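Local coordinates for Doc8: Type I dockerin repeat domain from family 9 glycoside hydrolase WP_009982745[Ruminococcus flavefaciens] (Ruminococcus flavefaciens FD-1, PDB 5M2S), which probably anchors a family 9 glycoside hydrolase to the cellulosome by docking, as a calcium-binding type I dockerin, onto a cohesin module, at residues I44-L49 / A85-I90. Residues are numbered along the deposited sequence; the frame is centred on the assembly and turned at random.
With CA (calcium ion), chain F.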
ATOM      1  N   ILE B  44       4.302  -7.587  10.247  1.00  5.58           N
ATOM      2  CA  ILE B  44       4.817  -8.478  11.283  1.00  5.90           C
ATOM      3  C   ILE B  44       3.685  -9.183  12.078  1.00  5.91           C
ATOM      4  O   ILE B  44       3.814 -10.358  12.453  1.00  5.44           O
ATOM      5  CB  ILE B  44       5.868  -7.805  12.182  1.00  6.45           C
ATOM      6  CG1 ILE B  44       6.713  -8.881  12.872  1.00  7.20           C
ATOM      7  CG2 ILE B  44       5.255  -6.841  13.183  1.00  6.18           C
ATOM      8  CD1 ILE B  44       7.866  -8.259  13.622  1.00  8.17           C
ATOM      9  N   ILE B  45       2.596  -8.473  12.331  1.00  5.85           N
ATOM     10  CA  ILE B  45       1.456  -9.076  12.960  1.00  6.28           C
ATOM     11  C   ILE B  45       0.917 -10.225  12.090  1.00  6.70           C
ATOM     12  O   ILE B  45       0.682 -11.324  12.587  1.00  6.43           O
ATOM     13  CB  ILE B  45       0.353  -8.013  13.233  1.00  6.32           C
ATOM     14  CG1 ILE B  45       0.763  -7.082  14.401  1.00  6.51           C
ATOM     15  CG2 ILE B  45      -1.007  -8.671  13.558  1.00  6.32           C
ATOM     16  CD1 ILE B  45      -0.104  -5.826  14.511  1.00  6.56           C
ATOM     17  N   MET B  46       0.751  -9.988  10.780  1.00  7.20           N
ATOM     18  CA  MET B  46       0.205 -11.034   9.912  1.00  8.33           C
ATOM     19  C   MET B  46       1.140 -12.230   9.853  1.00  7.68           C
ATOM     20  O   MET B  46       0.687 -13.371   9.838  1.00  7.74           O
ATOM     21  CB  MET B  46      -0.059 -10.531   8.499  1.00 10.02           C
ATOM     22  CG  MET B  46      -1.147  -9.490   8.405  1.00 11.96           C
ATOM     23  SD  MET B  46      -2.698  -9.952   9.205  1.00 15.72           S
ATOM     24  CE  MET B  46      -3.075 -11.455   8.269  1.00 17.19           C
ATOM     25  N   GLN B  47       2.441 -11.974   9.855  1.00  7.23           N
ATOM     26  CA  GLN B  47       3.411 -13.057   9.798  1.00  7.19           C
ATOM     27  C   GLN B  47       3.385 -13.874  11.069  1.00  7.10           C
ATOM     28  O   GLN B  47       3.424 -15.129  11.006  1.00  6.93           O
ATOM     29  CB  GLN B  47       4.804 -12.500   9.570  1.00  7.52           C
ATOM     30  CG  GLN B  47       4.998 -11.892   8.198  1.00  7.81           C
ATOM     31  CD  GLN B  47       6.405 -11.394   8.031  1.00  8.62           C
ATOM     32  OE1 GLN B  47       6.954 -10.809   8.947  1.00  9.45           O
ATOM     33  NE2 GLN B  47       7.000 -11.640   6.865  1.00  8.99           N
ATOM     34  N   SER B  48       3.293 -13.198  12.213  1.00  6.69           N
ATOM     35  CA  SER B  48       3.223 -13.917  13.491  0.50  6.95           C
ATOM     36  C   SER B  48       2.015 -14.839  13.538  1.00  7.36           C
ATOM     37  O   SER B  48       2.109 -15.965  14.048  1.00  8.18           O
ATOM     38  CB  SER B  48       3.181 -12.961  14.679  0.50  6.66           C
ATOM     39  OG  SER B  48       2.991 -13.672  15.899  0.50  6.35           O
ATOM     40  N   LEU B  49       0.879 -14.369  13.017  1.00  7.43           N
ATOM     41  CA  LEU B  49      -0.344 -15.160  13.013  1.00  8.04           C
ATOM     42  C   LEU B  49      -0.301 -16.312  11.989  1.00  8.60           C
ATOM     43  O   LEU B  49      -0.799 -17.416  12.264  1.00  9.25           O
ATOM     44  CB  LEU B  49      -1.528 -14.241  12.730  1.00  8.34           C
ATOM     45  CG  LEU B  49      -1.825 -13.240  13.866  1.00  8.85           C
ATOM     46  CD1 LEU B  49      -2.825 -12.198  13.412  1.00  9.07           C
ATOM     47  CD2 LEU B  49      -2.308 -13.951  15.109  1.00  9.69           C
ATOM     48  N   ALA B  85      -7.345  -8.264  13.381  1.00  5.69           N
ATOM     49  CA  ALA B  85      -7.921  -6.940  13.512  1.00  5.39           C
ATOM     50  C   ALA B  85      -6.937  -5.890  13.977  1.00  5.07           C
ATOM     51  O   ALA B  85      -7.132  -4.698  13.717  1.00  4.78           O
ATOM     52  CB  ALA B  85      -9.116  -6.984  14.449  1.00  5.49           C
ATOM     53  N   ASP B  86      -5.867  -6.297  14.663  1.00  4.72           N
ATOM     54  CA  ASP B  86      -4.798  -5.343  15.038  1.00  4.62           C
ATOM     55  C   ASP B  86      -4.056  -4.797  13.800  1.00  4.66           C
ATOM     56  O   ASP B  86      -3.765  -3.591  13.703  1.00  4.50           O
ATOM     57  CB  ASP B  86      -3.842  -6.000  16.028  1.00  4.58           C
ATOM     58  CG  ASP B  86      -4.509  -6.282  17.371  1.00  4.60           C
ATOM     59  OD1 ASP B  86      -4.985  -5.325  18.026  1.00  4.74           O
ATOM     60  OD2 ASP B  86      -4.623  -7.463  17.751  1.00  4.62           O
ATOM     61  N   ALA B  87      -3.773  -5.694  12.860  1.00  4.89           N
ATOM     62  CA  ALA B  87      -3.163  -5.307  11.581  1.00  4.80           C
ATOM     63  C   ALA B  87      -4.083  -4.390  10.808  1.00  4.90           C
ATOM     64  O   ALA B  87      -3.650  -3.356  10.303  1.00  4.86           O
ATOM     65  CB  ALA B  87      -2.820  -6.530  10.757  1.00  4.80           C
ATOM     66  N   LEU B  88      -5.368  -4.737  10.733  1.00  5.05           N
ATOM     67  CA  LEU B  88      -6.337  -3.881  10.036  1.00  5.46           C
ATOM     68  C   LEU B  88      -6.428  -2.520  10.655  1.00  5.15           C
ATOM     69  O   LEU B  88      -6.564  -1.526   9.931  1.00  5.43           O
ATOM     70  CB  LEU B  88      -7.724  -4.521  10.027  1.00  6.06           C
ATOM     71  CG  LEU B  88      -7.816  -5.859   9.287  1.00  6.81           C
ATOM     72  CD1 LEU B  88      -9.189  -6.499   9.440  1.00  7.43           C
ATOM     73  CD2 LEU B  88      -7.517  -5.642   7.834  1.00  7.18           C
ATOM     74  N   ALA B  89      -6.378  -2.440  11.995  1.00  5.03           N
ATOM     75  CA  ALA B  89      -6.420  -1.143  12.663  1.00  4.93           C
ATOM     76  C   ALA B  89      -5.225  -0.255  12.280  1.00  4.59           C
ATOM     77  O   ALA B  89      -5.364   0.971  12.075  1.00  4.46           O
ATOM     78  CB  ALA B  89      -6.466  -1.332  14.175  1.00  5.05           C
ATOM     79  N   ILE B  90      -4.049  -0.859  12.200  1.00  4.50           N
ATOM     80  CA  ILE B  90      -2.855  -0.130  11.767  1.00  4.52           C
ATOM     81  C   ILE B  90      -3.084   0.404  10.347  1.00  4.65           C
ATOM     82  O   ILE B  90      -2.788   1.576  10.063  1.00  4.59           O
ATOM     83  CB  ILE B  90      -1.590  -1.016  11.886  1.00  4.58           C
ATOM     84  CG1 ILE B  90      -1.308  -1.308  13.367  1.00  4.70           C
ATOM     85  CG2 ILE B  90      -0.387  -0.372  11.193  1.00  4.67           C
ATOM     86  CD1 ILE B  90      -0.237  -2.346  13.576  1.00  4.73           C
TER
HETATM   87 CA    CA F 201      -5.928  -6.887  19.776  1.00  4.62          CA
HETATM   88  O   HOH W   1      -7.680  -7.558  18.247  1.00  3.56           O
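OD2 of Asp86 binds a calcium ion at 2.5 Å and also accepts a hydrogen bond from the backbone N of Thr83, which helps fix the turn of the carboxylate. OD1 of Asp86 stands 2.5 Å from the same calcium ion, a bidentate hold. CB of Asp86 meets CD1 of Ile45 at 4.0 Å. Asp74, Asn76, Asn80, Gly81 and a water complete the metal site. Asp86 therefore serves the metal with its end and the helix interface with its CB.

Between the helices the contact is wholly apolar. Ile45 is its centre. With chi1 at -73°, CG1 lies beside the backbone N and CG2 anti to it; CG2 of Ile45 lies 4.0 Å from CB of Ala87. The other branch runs on to CD1 of Ile45, which meets CD1 of Ile90 tip to tip at 3.6 Å. Met46 bends at chi2 and chi3, and its SD comes to 3.8 Å from CB of Ala87. The small Ala87 methyl thus touches both Ile45 and Met46, and the CA atoms of Ile45 and Ala87 are only 6.1 Å apart. Cutting Ile45 back to an alanine is likely to open a gap beside Ala87 and leave CD1 of Ile90 without this partner.

Segments 44-49 and 85-90, on helices 39-50 and 84-94, run nearly antiparallel, at 167°, with their axes 9.2 Å apart. Each helix carries the last ligand of its calcium loop, Asp41 and Asp86, as in the paired F-hand motifs of type I dockerins. Gln47, on helix 39-50, hydrogen-bonds the chain of another protein. The chemistry implies a core held by methyl and thioether packing, tied to one calcium loop through Asp86.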